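Local coordinates for protein L-amino acid deaminase (Proteus vulgaris, PDB 5I39) that probably catalyses the FAD-dependent oxidative deamination of L-amino acids to keto acids as a membrane-bound flavoprotein, at residues T271-N276 with I283-Q288. Numbering follows the deposited sequence.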
loop_
_atom_site.group_PDB
_atom_site.type_symbol
_atom_site.label_atom_id
_atom_site.label_comp_id
_atom_site.label_asym_id
_atom_site.label_seq_id
_atom_site.Cartn_x
_atom_site.Cartn_y
_atom_site.Cartn_z
ATOM N N THR A 271 -9.991 -0.545 27.407
ATOM C CA THR A 271 -10.611 -1.872 27.301
ATOM C C THR A 271 -10.797 -2.379 25.862
ATOM O O THR A 271 -11.358 -3.457 25.661
ATOM C CB THR A 271 -11.979 -1.892 28.014
ATOM O OG1 THR A 271 -12.833 -0.894 27.445
ATOM C CG2 THR A 271 -11.816 -1.637 29.510
ATOM N N ALA A 272 -10.329 -1.622 24.869
ATOM C CA ALA A 272 -10.360 -2.078 23.475
ATOM C C ALA A 272 -9.485 -3.330 23.320
ATOM O O ALA A 272 -8.511 -3.495 24.056
ATOM C CB ALA A 272 -9.885 -0.977 22.543
ATOM N N PRO A 273 -9.833 -4.220 22.369
ATOM C CA PRO A 273 -9.158 -5.520 22.319
ATOM C C PRO A 273 -7.788 -5.543 21.637
ATOM O O PRO A 273 -7.106 -6.563 21.706
ATOM C CB PRO A 273 -10.142 -6.383 21.531
ATOM C CG PRO A 273 -10.806 -5.427 20.612
ATOM C CD PRO A 273 -10.900 -4.122 21.355
ATOM N N GLY A 274 -7.391 -4.452 20.979
ATOM C CA GLY A 274 -6.171 -4.454 20.184
ATOM C C GLY A 274 -6.355 -5.198 18.880
ATOM O O GLY A 274 -7.429 -5.727 18.585
ATOM N N GLY A 275 -5.286 -5.227 18.097
ATOM C CA GLY A 275 -5.227 -6.052 16.908
ATOM C C GLY A 275 -6.019 -5.534 15.726
ATOM O O GLY A 275 -6.410 -4.365 15.663
ATOM N N ASN A 276 -6.235 -6.449 14.787
ATOM C CA ASN A 276 -6.933 -6.212 13.533
ATOM C C ASN A 276 -8.066 -7.233 13.497
ATOM O O ASN A 276 -7.826 -8.437 13.632
ATOM C CB ASN A 276 -5.944 -6.399 12.373
ATOM C CG ASN A 276 -6.556 -6.176 11.002
ATOM O OD1 ASN A 276 -7.768 -6.179 10.836
ATOM N ND2 ASN A 276 -5.698 -6.004 10.001
ATOM N N ILE A 283 -17.915 -5.235 10.200
ATOM C CA ILE A 283 -17.216 -4.647 11.347
ATOM C C ILE A 283 -15.714 -4.867 11.166
ATOM O O ILE A 283 -15.231 -6.002 11.214
ATOM C CB ILE A 283 -17.706 -5.239 12.683
ATOM C CG1 ILE A 283 -19.222 -5.030 12.820
ATOM C CG2 ILE A 283 -16.970 -4.597 13.857
ATOM C CD1 ILE A 283 -19.878 -5.827 13.928
ATOM N N PHE A 284 -14.992 -3.766 10.960
ATOM C CA PHE A 284 -13.565 -3.802 10.648
ATOM C C PHE A 284 -12.843 -2.753 11.464
ATOM O O PHE A 284 -13.196 -1.577 11.393
ATOM C CB PHE A 284 -13.326 -3.520 9.161
ATOM C CG PHE A 284 -14.153 -4.370 8.249
ATOM C CD1 PHE A 284 -13.890 -5.727 8.123
ATOM C CD2 PHE A 284 -15.213 -3.827 7.529
ATOM C CE1 PHE A 284 -14.663 -6.529 7.298
ATOM C CE2 PHE A 284 -15.988 -4.623 6.698
ATOM C CZ PHE A 284 -15.710 -5.975 6.579
ATOM N N PHE A 285 -11.835 -3.159 12.230
ATOM C CA PHE A 285 -10.982 -2.188 12.903
ATOM C C PHE A 285 -9.555 -2.678 13.058
ATOM O O PHE A 285 -9.283 -3.882 13.002
ATOM C CB PHE A 285 -11.562 -1.749 14.251
ATOM C CG PHE A 285 -11.723 -2.856 15.253
ATOM C CD1 PHE A 285 -10.666 -3.240 16.071
ATOM C CD2 PHE A 285 -12.950 -3.490 15.410
ATOM C CE1 PHE A 285 -10.828 -4.248 17.015
ATOM C CE2 PHE A 285 -13.118 -4.498 16.345
ATOM C CZ PHE A 285 -12.058 -4.875 17.154
ATOM N N ARG A 286 -8.663 -1.715 13.258
ATOM C CA ARG A 286 -7.229 -1.963 13.355
ATOM C C ARG A 286 -6.618 -0.959 14.317
ATOM O O ARG A 286 -6.722 0.249 14.098
ATOM C CB ARG A 286 -6.566 -1.816 11.987
ATOM C CG ARG A 286 -5.050 -1.931 12.032
ATOM C CD ARG A 286 -4.415 -1.585 10.709
ATOM N NE ARG A 286 -4.620 -0.192 10.322
ATOM C CZ ARG A 286 -3.925 0.852 10.769
ATOM N NH1 ARG A 286 -2.958 0.723 11.681
ATOM N NH2 ARG A 286 -4.222 2.048 10.304
ATOM N N GLU A 287 -5.955 -1.447 15.360
ATOM C CA GLU A 287 -5.258 -0.563 16.284
ATOM C C GLU A 287 -4.016 0.026 15.624
ATOM O O GLU A 287 -3.202 -0.698 15.054
ATOM C CB GLU A 287 -4.855 -1.295 17.557
ATOM C CG GLU A 287 -4.411 -0.326 18.643
ATOM C CD GLU A 287 -3.919 -0.990 19.906
ATOM O OE1 GLU A 287 -3.634 -2.202 19.890
ATOM O OE2 GLU A 287 -3.800 -0.272 20.919
ATOM N N GLN A 288 -3.885 1.346 15.723
ATOM C CA GLN A 288 -2.701 2.064 15.259
ATOM C C GLN A 288 -1.603 2.032 16.319
ATOM O O GLN A 288 -1.834 1.642 17.463
ATOM C CB GLN A 288 -3.063 3.511 14.933
ATOM C CG GLN A 288 -4.104 3.651 13.841
ATOM C CD GLN A 288 -3.830 4.849 12.951
ATOM O OE1 GLN A 288 -3.747 5.990 13.410
ATOM N NE2 GLN A 288 -3.668 4.601 11.687
HETATM O O HOH W 1 -2.590 -4.016 18.031
#
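G275 and E287 illustrate how an incoming loop is joined to a strand by one backbone bond, one bridging water and a proline-phenylalanine contact. The amide of E287 donates to the carbonyl oxygen of G275 (N to O 3.0 Å, 164° at the hydrogen). The same oxygen also takes a CA-H...O contact from R286 CA. In return, N276 CA lies 3.4 Å from F285 O, so that the two CA-H...O contacts flank the antiparallel non-hydrogen-bonded pair N276-R286.

The E287 side chain, with CG anti to its own amide nitrogen (chi1 -167°) and extended beyond, runs back along the loop until OE1 lies 3.4 Å from the CA of G274. One water links the two segments, donating to E287 OE1 (2.8 Å) and accepting from G275 N. F285 turns instead with CG between its amide nitrogen and carbonyl carbon (chi1 61°), which swings the ring back toward P273: F285 CZ meets P273 CG at 3.7 Å, obliquely, while the carbonyl oxygen of G274 lies near the ring plane at its edge. F332 and F335 add edge-to-face contacts.

N276 and R286 start from the same sheet face; N276 ND2 donates to Q82 OE1, whereas the arginine, bent at chi3, leads away so that NH2 reaches Y80 O and NH1 forms a salt bridge with D185. The whole forms the entry to a β-hairpin, strands 276-279 and 283-287, in the mixed sheet of this DAO-family flavoenzyme.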